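Local coordinates for GCN5-related N-acetyltransferase (Brucella melitensis biovar Abortus 2308, PDB 3TCV), which probably transfers an acetyl group from acetyl-coenzyme A to an amino group, perhaps the N-terminal serine or alanine of a protein, at residues Q69-T72 and T77-A80; E86-K91 and P98-V103; L117-P122 and V126-S131; I132-L137 and P142-A147. All coordinates share one frame; numbering follows the deposited sequence.

Contact 1: Q69-T72 and T77-A80; sequences QRFT and TPPA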
loop_
_atom_site.group_PDB
_atom_site.type_symbol
_atom_site.label_atom_id
_atom_site.label_comp_id
_atom_site.label_asym_id
_atom_site.label_seq_id
_atom_site.Cartn_x
_atom_site.Cartn_y
_atom_site.Cartn_z
ATOM N N GLN B 69 13.821 23.905 -2.107
ATOM C CA GLN B 69 13.899 23.031 -3.296
ATOM C C GLN B 69 14.061 21.572 -2.893
ATOM O O GLN B 69 13.340 20.708 -3.388
ATOM C CB GLN B 69 15.042 23.435 -4.268
ATOM N N ARG B 70 14.984 21.295 -1.970
ATOM C CA ARG B 70 15.254 19.922 -1.553
ATOM C C ARG B 70 14.071 19.260 -0.874
ATOM O O ARG B 70 13.965 18.044 -0.901
ATOM C CB ARG B 70 16.471 19.858 -0.624
ATOM C CG ARG B 70 17.770 20.258 -1.297
ATOM C CD ARG B 70 18.915 20.398 -0.313
ATOM N NE ARG B 70 20.078 20.957 -1.003
ATOM C CZ ARG B 70 20.918 20.258 -1.758
ATOM N NH1 ARG B 70 20.819 18.933 -1.871
ATOM N NH2 ARG B 70 21.913 20.899 -2.375
ATOM N N PHE B 71 13.207 20.047 -0.232
ATOM C CA PHE B 71 12.066 19.495 0.508
ATOM C C PHE B 71 10.790 19.432 -0.317
ATOM O O PHE B 71 9.784 18.967 0.196
ATOM C CB PHE B 71 11.803 20.306 1.786
ATOM C CG PHE B 71 12.568 19.823 2.988
ATOM C CD1 PHE B 71 11.910 19.264 4.069
ATOM C CD2 PHE B 71 13.947 19.901 3.033
ATOM C CE1 PHE B 71 12.602 18.815 5.170
ATOM C CE2 PHE B 71 14.650 19.448 4.135
ATOM C CZ PHE B 71 13.980 18.902 5.203
ATOM N N THR B 72 10.830 19.866 -1.579
ATOM C CA THR B 72 9.623 19.985 -2.422
ATOM C C THR B 72 8.721 18.757 -2.340
ATOM O O THR B 72 7.507 18.886 -2.089
ATOM C CB THR B 72 10.001 20.194 -3.903
ATOM O OG1 THR B 72 10.764 21.401 -4.039
ATOM C CG2 THR B 72 8.757 20.288 -4.773
ATOM N N THR B 77 8.138 20.361 5.502
ATOM C CA THR B 77 8.741 21.561 4.959
ATOM C C THR B 77 9.965 21.846 5.814
ATOM O O THR B 77 10.014 21.412 6.963
ATOM C CB THR B 77 7.787 22.762 5.013
ATOM O OG1 THR B 77 7.431 22.985 6.372
ATOM C CG2 THR B 77 6.519 22.475 4.193
ATOM N N PRO B 78 10.941 22.579 5.268
ATOM C CA PRO B 78 12.149 22.857 6.016
ATOM C C PRO B 78 11.828 23.660 7.269
ATOM O O PRO B 78 10.922 24.491 7.239
ATOM C CB PRO B 78 12.970 23.731 5.064
ATOM C CG PRO B 78 12.384 23.515 3.724
ATOM C CD PRO B 78 10.937 23.293 3.988
ATOM N N PRO B 79 12.553 23.405 8.365
ATOM C CA PRO B 79 12.341 24.186 9.575
ATOM C C PRO B 79 12.856 25.619 9.417
ATOM O O PRO B 79 13.971 25.824 8.930
ATOM C CB PRO B 79 13.160 23.436 10.622
ATOM C CG PRO B 79 14.240 22.781 9.841
ATOM C CD PRO B 79 13.621 22.403 8.523
ATOM N N ALA B 80 12.061 26.591 9.860
ATOM C CA ALA B 80 12.428 28.012 9.774
ATOM C C ALA B 80 13.429 28.395 10.862
ATOM O O ALA B 80 14.280 29.253 10.642
ATOM C CB ALA B 80 11.183 28.904 9.857
#
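F71 and T77 mark the closest backbone approach, with the two CA atoms 5.9 Å apart. F71 follows the short helix 67-70, and after four intervening residues beyond T72 the chain comes back extended through T77 and the two prolines on its way to helix 82-94. The side chain of F71 bridges this gap. P78 CA sits over the centre of its ring, 4.0 Å above the plane, while the T77-P78 peptide meets one corner: F71 CD1 is 3.7 Å from P78 N. The pyrrolidine ring covers the root of the phenyl group, P78 CG lying 3.8 Å from F71 CG, and the two side chains run past each other in opposite directions. T77 turns its own side chain away and contributes mainly its carbonyl carbon. Behind F71 the turn is closed locally: Q69 O accepts both T72 OG1, at 2.7 Å, and T72 N, at 3.2 Å, from the same face of its carbonyl plane. Beyond the two segments F71 also meets the ring of Y133, and P78 packs on A67 and E68 of helix 67-70. The contact is van der Waals packing of a phenyl ring on a proline and the peptide before it. Because P78 N carries no hydrogen, that amide has no N-H to satisfy against the ring, and between these segments the hold is probably dispersion and shape.

Contact 2: E86-K91 and P98-V103; sequences EPWLDK and PLFFAV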
loop_
_atom_site.group_PDB
_atom_site.type_symbol
_atom_site.label_atom_id
_atom_site.label_comp_id
_atom_site.label_asym_id
_atom_site.label_seq_id
_atom_site.Cartn_x
_atom_site.Cartn_y
_atom_site.Cartn_z
ATOM N N GLU B 86 12.041 21.293 16.626
ATOM C CA GLU B 86 12.017 20.338 17.729
ATOM C C GLU B 86 10.823 19.377 17.755
ATOM O O GLU B 86 11.027 18.203 18.002
ATOM C CB GLU B 86 12.165 21.046 19.093
ATOM C CG GLU B 86 12.582 20.097 20.216
ATOM C CD GLU B 86 13.995 19.532 20.087
ATOM O OE1 GLU B 86 14.869 20.138 19.435
ATOM O OE2 GLU B 86 14.268 18.449 20.678
ATOM N N PRO B 87 9.597 19.853 17.498
ATOM C CA PRO B 87 8.476 18.907 17.541
ATOM C C PRO B 87 8.605 17.744 16.555
ATOM O O PRO B 87 8.411 16.596 16.938
ATOM C CB PRO B 87 7.272 19.777 17.185
ATOM C CG PRO B 87 7.651 21.119 17.711
ATOM C CD PRO B 87 9.118 21.240 17.389
ATOM N N TRP B 88 8.925 18.051 15.306
ATOM C CA TRP B 88 9.158 16.986 14.307
ATOM C C TRP B 88 10.281 16.093 14.699
ATOM O O TRP B 88 10.199 14.877 14.542
ATOM C CB TRP B 88 9.399 17.548 12.899
ATOM C CG TRP B 88 9.596 16.433 11.882
ATOM C CD1 TRP B 88 8.629 15.801 11.101
ATOM C CD2 TRP B 88 10.848 15.765 11.547
ATOM N NE1 TRP B 88 9.199 14.817 10.329
ATOM C CE2 TRP B 88 10.522 14.743 10.550
ATOM C CE3 TRP B 88 12.165 15.882 11.980
ATOM C CZ2 TRP B 88 11.493 13.908 10.018
ATOM C CZ3 TRP B 88 13.129 15.043 11.420
ATOM C CH2 TRP B 88 12.786 14.069 10.467
ATOM N N LEU B 89 11.361 16.674 15.205
ATOM C CA LEU B 89 12.534 15.917 15.588
ATOM C C LEU B 89 12.215 14.933 16.708
ATOM O O LEU B 89 12.608 13.767 16.662
ATOM C CB LEU B 89 13.633 16.880 16.048
ATOM C CG LEU B 89 14.926 16.243 16.521
ATOM C CD1 LEU B 89 15.642 15.543 15.361
ATOM C CD2 LEU B 89 15.794 17.320 17.148
ATOM N N ASP B 90 11.522 15.413 17.737
ATOM C CA ASP B 90 11.148 14.544 18.859
ATOM C C ASP B 90 10.231 13.394 18.421
ATOM O O ASP B 90 10.421 12.244 18.820
ATOM C CB ASP B 90 10.488 15.367 19.961
ATOM C CG ASP B 90 11.430 16.393 20.551
ATOM O OD1 ASP B 90 12.640 16.345 20.231
ATOM O OD2 ASP B 90 10.964 17.268 21.312
ATOM N N LYS B 91 9.223 13.699 17.621
ATOM C CA LYS B 91 8.306 12.657 17.150
ATOM C C LYS B 91 9.065 11.619 16.314
ATOM O O LYS B 91 8.911 10.404 16.517
ATOM C CB LYS B 91 7.187 13.268 16.335
ATOM C CG LYS B 91 6.137 12.277 15.904
ATOM C CD LYS B 91 5.102 12.970 15.031
ATOM C CE LYS B 91 3.942 12.033 14.725
ATOM N NZ LYS B 91 3.238 12.514 13.510
ATOM N N PRO B 98 7.513 5.373 10.948
ATOM C CA PRO B 98 8.852 5.075 10.451
ATOM C C PRO B 98 9.890 5.000 11.556
ATOM O O PRO B 98 9.788 5.732 12.547
ATOM C CB PRO B 98 9.169 6.269 9.542
ATOM C CG PRO B 98 7.855 6.912 9.250
ATOM C CD PRO B 98 7.054 6.695 10.493
ATOM N N LEU B 99 10.904 4.173 11.341
ATOM C CA LEU B 99 12.056 4.067 12.221
ATOM C C LEU B 99 13.176 4.892 11.618
ATOM O O LEU B 99 13.808 4.489 10.624
ATOM C CB LEU B 99 12.489 2.607 12.378
ATOM C CG LEU B 99 13.549 2.300 13.450
ATOM C CD1 LEU B 99 13.047 2.621 14.855
ATOM C CD2 LEU B 99 13.959 0.832 13.368
ATOM N N PHE B 100 13.460 6.023 12.246
ATOM C CA PHE B 100 14.388 7.000 11.700
ATOM C C PHE B 100 15.818 6.794 12.110
ATOM O O PHE B 100 16.111 6.426 13.256
ATOM C CB PHE B 100 13.970 8.435 12.085
ATOM C CG PHE B 100 12.847 8.980 11.259
ATOM C CD1 PHE B 100 13.106 9.693 10.090
ATOM C CD2 PHE B 100 11.535 8.805 11.651
ATOM C CE1 PHE B 100 12.077 10.212 9.331
ATOM C CE2 PHE B 100 10.495 9.317 10.894
ATOM C CZ PHE B 100 10.766 10.031 9.735
ATOM N N PHE B 101 16.697 7.093 11.154
ATOM C CA PHE B 101 18.138 7.113 11.344
ATOM C C PHE B 101 18.722 8.418 10.851
ATOM O O PHE B 101 18.370 8.899 9.761
ATOM C CB PHE B 101 18.790 5.959 10.567
ATOM C CG PHE B 101 18.439 4.614 11.115
ATOM C CD1 PHE B 101 19.364 3.901 11.880
ATOM C CD2 PHE B 101 17.171 4.067 10.917
ATOM C CE1 PHE B 101 19.021 2.676 12.443
ATOM C CE2 PHE B 101 16.836 2.837 11.475
ATOM C CZ PHE B 101 17.758 2.144 12.230
ATOM N N ALA B 102 19.649 8.974 11.622
ATOM C CA ALA B 102 20.472 10.067 11.131
ATOM C C ALA B 102 21.502 9.477 10.202
ATOM O O ALA B 102 22.052 8.388 10.478
ATOM C CB ALA B 102 21.156 10.802 12.275
ATOM N N VAL B 103 21.796 10.205 9.126
ATOM C CA VAL B 103 22.795 9.798 8.146
ATOM C C VAL B 103 23.991 10.728 8.345
ATOM O O VAL B 103 23.902 11.937 8.079
ATOM C CB VAL B 103 22.275 9.911 6.692
ATOM C CG1 VAL B 103 23.308 9.387 5.703
ATOM C CG2 VAL B 103 20.955 9.160 6.529
#
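Between 86-91 and 98-103 the contact is one T-shaped aromatic pair, W88 with F100, that buries just 83 Å² in all. The benzene half of the indole presents its edge to the face of the phenyl ring, the planes 79° apart and the ring centroids separated by 5.4 Å. The touching atoms are few: W88 CZ2 approaches F100 CE1 to 3.8 Å and lies near F100 CZ as well, with W88 CH2 a little farther off. Reaching across from the helix depends on the indole's first torsion: with CG anti to the backbone N (chi1 -178°), the six-membered ring extends toward a strand that its CB does not face. F100 points at the helix from the start and crosses W88 at about a right angle. The strand side is the tight one. F100 is buried, packs on L49 and is bonded to it through the backbone, within the central sheet of the GNAT fold. The helix side is looser. W88 is only partly buried, with E76 and R114 beside it, while P87, just before it, and K91, three residues on with its side chain stretched out, are exposed. E86 forms its salt bridge with R82 of its own helix, away from the strand. Helix and strand segments therefore meet through C-H edge against pi face, a weakly electrostatic and dispersive attraction with no charged group of either segment taking part.

Contact 3: L117-P122 and V126-S131; sequences LMRIDP and VIEIGS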
loop_
_atom_site.group_PDB
_atom_site.type_symbol
_atom_site.label_atom_id
_atom_site.label_comp_id
_atom_site.label_asym_id
_atom_site.label_seq_id
_atom_site.Cartn_x
_atom_site.Cartn_y
_atom_site.Cartn_z
ATOM N N LEU B 117 13.341 3.201 7.830
ATOM C CA LEU B 117 12.653 1.963 7.487
ATOM C C LEU B 117 11.217 2.141 7.945
ATOM O O LEU B 117 10.976 2.589 9.086
ATOM C CB LEU B 117 13.310 0.759 8.172
ATOM C CG LEU B 117 14.732 0.423 7.676
ATOM C CD1 LEU B 117 15.372 -0.628 8.575
ATOM C CD2 LEU B 117 14.715 -0.034 6.204
ATOM N N MET B 118 10.269 1.866 7.061
ATOM C CA MET B 118 8.872 2.197 7.330
ATOM C C MET B 118 7.922 1.236 6.653
ATOM O O MET B 118 8.331 0.425 5.849
ATOM C CB MET B 118 8.570 3.638 6.887
ATOM C CG MET B 118 8.769 3.913 5.405
ATOM S SD MET B 118 8.655 5.690 5.049
ATOM C CE MET B 118 6.870 5.821 4.982
ATOM N N ARG B 119 6.642 1.370 6.966
ATOM C CA ARG B 119 5.615 0.449 6.498
ATOM C C ARG B 119 6.100 -0.979 6.697
ATOM O O ARG B 119 6.088 -1.819 5.788
ATOM C CB ARG B 119 5.218 0.782 5.065
ATOM C CG ARG B 119 4.598 2.194 4.997
ATOM C CD ARG B 119 4.177 2.635 3.611
ATOM N NE ARG B 119 3.375 1.601 3.026
ATOM C CZ ARG B 119 3.837 0.648 2.215
ATOM N NH1 ARG B 119 5.106 0.648 1.827
ATOM N NH2 ARG B 119 3.008 -0.306 1.785
ATOM N N ILE B 120 6.501 -1.226 7.943
ATOM C CA ILE B 120 7.154 -2.448 8.353
ATOM C C ILE B 120 6.102 -3.576 8.458
ATOM O O ILE B 120 5.070 -3.422 9.141
ATOM C CB ILE B 120 7.906 -2.232 9.695
ATOM C CG1 ILE B 120 8.931 -1.080 9.589
ATOM C CG2 ILE B 120 8.609 -3.520 10.118
ATOM C CD1 ILE B 120 9.385 -0.509 10.934
ATOM N N ASP B 121 6.329 -4.676 7.730
ATOM C CA ASP B 121 5.418 -5.825 7.716
ATOM C C ASP B 121 6.224 -7.086 7.963
ATOM O O ASP B 121 6.575 -7.794 7.025
ATOM C CB ASP B 121 4.689 -5.939 6.389
ATOM C CG ASP B 121 3.702 -7.112 6.358
ATOM O OD1 ASP B 121 3.605 -7.846 7.368
ATOM O OD2 ASP B 121 3.033 -7.298 5.326
ATOM N N PRO B 122 6.527 -7.371 9.236
ATOM C CA PRO B 122 7.287 -8.578 9.580
ATOM C C PRO B 122 6.594 -9.883 9.165
ATOM O O PRO B 122 7.267 -10.819 8.757
ATOM C CB PRO B 122 7.390 -8.489 11.106
ATOM C CG PRO B 122 7.274 -7.047 11.403
ATOM C CD PRO B 122 6.267 -6.533 10.427
ATOM N N VAL B 126 7.984 -7.630 4.419
ATOM C CA VAL B 126 7.967 -6.503 3.462
ATOM C C VAL B 126 8.307 -5.223 4.215
ATOM O O VAL B 126 7.847 -5.023 5.349
ATOM C CB VAL B 126 6.583 -6.368 2.770
ATOM C CG1 VAL B 126 6.583 -5.209 1.761
ATOM C CG2 VAL B 126 6.199 -7.672 2.078
ATOM N N ILE B 127 9.121 -4.354 3.613
ATOM C CA ILE B 127 9.508 -3.131 4.279
ATOM C C ILE B 127 9.890 -2.091 3.237
ATOM O O ILE B 127 10.159 -2.453 2.093
ATOM C CB ILE B 127 10.681 -3.418 5.234
ATOM C CG1 ILE B 127 10.880 -2.288 6.220
ATOM C CG2 ILE B 127 11.957 -3.743 4.456
ATOM C CD1 ILE B 127 11.722 -2.738 7.411
ATOM N N GLU B 128 9.848 -0.825 3.632
ATOM C CA GLU B 128 10.163 0.309 2.732
ATOM C C GLU B 128 11.314 1.147 3.276
ATOM O O GLU B 128 11.432 1.357 4.492
ATOM C CB GLU B 128 8.907 1.176 2.505
ATOM C CG GLU B 128 9.147 2.503 1.772
ATOM C CD GLU B 128 7.947 3.450 1.723
ATOM O OE1 GLU B 128 6.791 3.002 1.722
ATOM O OE2 GLU B 128 8.190 4.667 1.691
ATOM N N ILE B 129 12.177 1.605 2.367
ATOM C CA ILE B 129 13.098 2.704 2.678
ATOM C C ILE B 129 12.407 3.990 2.242
ATOM O O ILE B 129 12.109 4.151 1.088
ATOM C CB ILE B 129 14.503 2.576 2.016
ATOM C CG1 ILE B 129 15.319 3.823 2.373
ATOM C CG2 ILE B 129 14.428 2.331 0.489
ATOM C CD1 ILE B 129 16.794 3.766 2.021
ATOM N N GLY B 130 12.140 4.893 3.181
ATOM C CA GLY B 130 11.491 6.157 2.841
ATOM C C GLY B 130 11.891 7.265 3.807
ATOM O O GLY B 130 12.894 7.149 4.526
ATOM N N SER B 131 11.095 8.326 3.785
ATOM C CA SER B 131 11.372 9.502 4.594
ATOM C C SER B 131 12.811 9.996 4.334
ATOM O O SER B 131 13.482 10.416 5.256
ATOM C CB SER B 131 11.205 9.178 6.088
ATOM O OG SER B 131 9.947 8.551 6.372
#
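M118 and E128 form a hydrogen-bonded antiparallel pair in the beta hairpin of strands 110-121 and 126-134, which carries a beta bulge. M118 N gives to E128 O at 2.9 Å, and E128 N returns to M118 O at 3.0 Å. One residue is then inserted in the first strand, and the ladder resumes as D121 N to V126 O at 2.8 Å and V126 N to D121 O at 3.0 Å. Between these pairs the chain turns at R119, where phi is positive (46°). The amides of R119 and I120 are taken up from outside the hairpin, one by each carboxylate oxygen of D97. I127, facing the bulge, makes its backbone bonds with R163 and E165 of the next strand, a parallel neighbour. The side chain of R119 leans back over the hairpin, its NH1 forming a salt bridge of 2.9 Å with E128 OE1. That oxygen accepts with its anti lone pair and sits 20° out of the guanidinium plane. NH1 is also held by a salt bridge to E165, its stronger partner. D121 is tied within the turn, its OD2 accepting from N124 ND2. V126, where the second strand begins, also packs on H193 of the second subunit. M118 runs alongside E128, pointing the same way and extended to SD, which lies 3.6 Å from G130 CA; only beyond it does the chain bend, turning CE toward E128 OE2. On the other side of the hairpin, I127 CD1 touches both L117 CB and I120 CG1, 3.9 Å from each.

Contact 4: I132-L137 and P142-A147; sequences IYWGPL and PAATEA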
loop_
_atom_site.group_PDB
_atom_site.type_symbol
_atom_site.label_atom_id
_atom_site.label_comp_id
_atom_site.label_asym_id
_atom_site.label_seq_id
_atom_site.Cartn_x
_atom_site.Cartn_y
_atom_site.Cartn_z
ATOM N N ILE B 132 13.272 9.911 3.105
ATOM C CA ILE B 132 14.680 10.222 2.784
ATOM C C ILE B 132 14.911 11.719 2.607
ATOM O O ILE B 132 14.253 12.370 1.803
ATOM C CB ILE B 132 15.114 9.512 1.469
ATOM C CG1 ILE B 132 15.081 7.988 1.660
ATOM C CG2 ILE B 132 16.506 9.999 1.027
ATOM C CD1 ILE B 132 15.301 7.210 0.367
ATOM N N TYR B 133 15.854 12.265 3.373
ATOM C CA TYR B 133 16.416 13.564 3.073
ATOM C C TYR B 133 17.928 13.433 3.133
ATOM O O TYR B 133 18.491 13.240 4.215
ATOM C CB TYR B 133 15.961 14.659 4.056
ATOM C CG TYR B 133 16.733 15.933 3.842
ATOM C CD1 TYR B 133 16.727 16.553 2.596
ATOM C CD2 TYR B 133 17.488 16.511 4.849
ATOM C CE1 TYR B 133 17.464 17.703 2.350
ATOM C CE2 TYR B 133 18.231 17.677 4.613
ATOM C CZ TYR B 133 18.208 18.266 3.370
ATOM O OH TYR B 133 18.920 19.428 3.085
ATOM N N TRP B 134 18.558 13.530 1.959
ATOM C CA TRP B 134 20.006 13.516 1.833
ATOM C C TRP B 134 20.460 14.881 1.388
ATOM O O TRP B 134 20.283 15.276 0.236
ATOM C CB TRP B 134 20.443 12.445 0.844
ATOM C CG TRP B 134 20.157 11.027 1.265
ATOM C CD1 TRP B 134 20.106 10.499 2.543
ATOM C CD2 TRP B 134 19.929 9.888 0.367
ATOM N NE1 TRP B 134 19.827 9.155 2.503
ATOM C CE2 TRP B 134 19.741 8.724 1.222
ATOM C CE3 TRP B 134 19.844 9.740 -1.006
ATOM C CZ2 TRP B 134 19.454 7.480 0.703
ATOM C CZ3 TRP B 134 19.555 8.473 -1.522
ATOM C CH2 TRP B 134 19.363 7.373 -0.683
ATOM N N GLY B 135 21.031 15.634 2.323
ATOM C CA GLY B 135 21.439 16.994 2.070
ATOM C C GLY B 135 22.719 17.121 1.275
ATOM O O GLY B 135 23.323 16.124 0.844
ATOM N N PRO B 136 23.140 18.361 1.060
ATOM C CA PRO B 136 24.256 18.661 0.161
ATOM C C PRO B 136 25.592 18.010 0.523
ATOM O O PRO B 136 26.394 17.770 -0.375
ATOM C CB PRO B 136 24.350 20.182 0.199
ATOM C CG PRO B 136 23.619 20.620 1.405
ATOM C CD PRO B 136 22.629 19.556 1.752
ATOM N N LEU B 137 25.817 17.670 1.784
ATOM C CA LEU B 137 27.062 17.016 2.148
ATOM C C LEU B 137 27.193 15.652 1.495
ATOM O O LEU B 137 28.303 15.189 1.259
ATOM C CB LEU B 137 27.210 16.859 3.655
ATOM C CG LEU B 137 27.426 18.094 4.529
ATOM C CD1 LEU B 137 27.488 17.640 5.980
ATOM C CD2 LEU B 137 28.701 18.839 4.142
ATOM N N PRO B 142 29.143 9.189 -2.877
ATOM C CA PRO B 142 29.084 7.794 -2.470
ATOM C C PRO B 142 28.389 7.538 -1.128
ATOM O O PRO B 142 27.752 6.491 -0.980
ATOM C CB PRO B 142 30.566 7.359 -2.444
ATOM C CG PRO B 142 31.220 8.261 -3.435
ATOM C CD PRO B 142 30.498 9.579 -3.327
ATOM N N ALA B 143 28.475 8.483 -0.188
ATOM C CA ALA B 143 27.792 8.369 1.104
ATOM C C ALA B 143 26.282 8.103 0.958
ATOM O O ALA B 143 25.729 7.303 1.713
ATOM C CB ALA B 143 28.024 9.618 1.962
ATOM N N ALA B 144 25.629 8.796 0.024
ATOM C CA ALA B 144 24.178 8.624 -0.211
ATOM C C ALA B 144 23.866 7.227 -0.734
ATOM O O ALA B 144 22.932 6.574 -0.249
ATOM C CB ALA B 144 23.641 9.672 -1.196
ATOM N N THR B 145 24.673 6.746 -1.679
ATOM C CA THR B 145 24.481 5.393 -2.187
ATOM C C THR B 145 24.713 4.384 -1.057
ATOM O O THR B 145 23.956 3.437 -0.909
ATOM C CB THR B 145 25.388 5.099 -3.401
ATOM O OG1 THR B 145 24.933 5.862 -4.527
ATOM C CG2 THR B 145 25.432 3.580 -3.750
ATOM N N GLU B 146 25.753 4.588 -0.254
ATOM C CA GLU B 146 26.029 3.656 0.853
ATOM C C GLU B 146 24.952 3.698 1.958
ATOM O O GLU B 146 24.684 2.665 2.571
ATOM C CB GLU B 146 27.438 3.864 1.427
ATOM C CG GLU B 146 27.857 2.755 2.374
ATOM C CD GLU B 146 29.274 2.953 2.894
ATOM O OE1 GLU B 146 29.628 4.086 3.282
ATOM O OE2 GLU B 146 30.031 1.968 2.923
ATOM N N ALA B 147 24.321 4.861 2.186
ATOM C CA ALA B 147 23.200 4.960 3.125
ATOM C C ALA B 147 22.055 4.023 2.733
ATOM O O ALA B 147 21.458 3.335 3.581
ATOM C CB ALA B 147 22.694 6.384 3.197
#
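A144 lies against the indole of W134 with both its methyl and its carbonyl oxygen. A144 O stands 3.6 Å above the ring plane, offset toward the rim, with W134 CH2 and CZ2 each 3.7 Å away. The methyl makes an off-centre CH-pi contact: A144 CB is 4.3 Å from the centroid of the six-membered ring and 29° from its normal. One turn on, A147 CB comes within 4.0 Å of W134 NE1. The opposite face of the indole is covered from its own strand by I132 CG2, 3.4 Å above the plane, so the ring is sandwiched between strand and helix. Q115 in the adjacent strand helps fix the rotation: its OE1 accepts from W134 NE1, while its NE2 gives to A147 O. Farther out, E146 receives the backbone N-H groups of R42 and Y43, and T145 is bonded to R181. This is the first half of the beta-alpha-beta unit 126-134, 142-158, 163-169. In GNAT enzymes the turn between such a strand and helix usually binds the pyrophosphate of coenzyme A. Small alanines let the helix backbone approach the ring closely, and Q115 satisfies the one polar atom of the indole and ties it to the helix through A147 O.

Contact 4 is the most buried, its centre about 8 Å from that of the chain, whereas the centre of contact 1 lies about 17 Å from it, with contacts 3 and 2 in between. Contacts 3 and 4 share strand 126-134 on either side of its corner at S131: the first ties it to a neighbouring strand by backbone bonds and a salt bridge, the second to a helix by ring packing. Contacts 1 and 2, at the successive helices 67-70 and 82-94, also rest on ring packing, but farther from the centre. Contact 2 joins contact 3 inside the sheet, where L99 N lies 2.8 Å from L117 O, a probable hydrogen bond. Contact 1 meets contact 4 through F71 and R70 beside Y133.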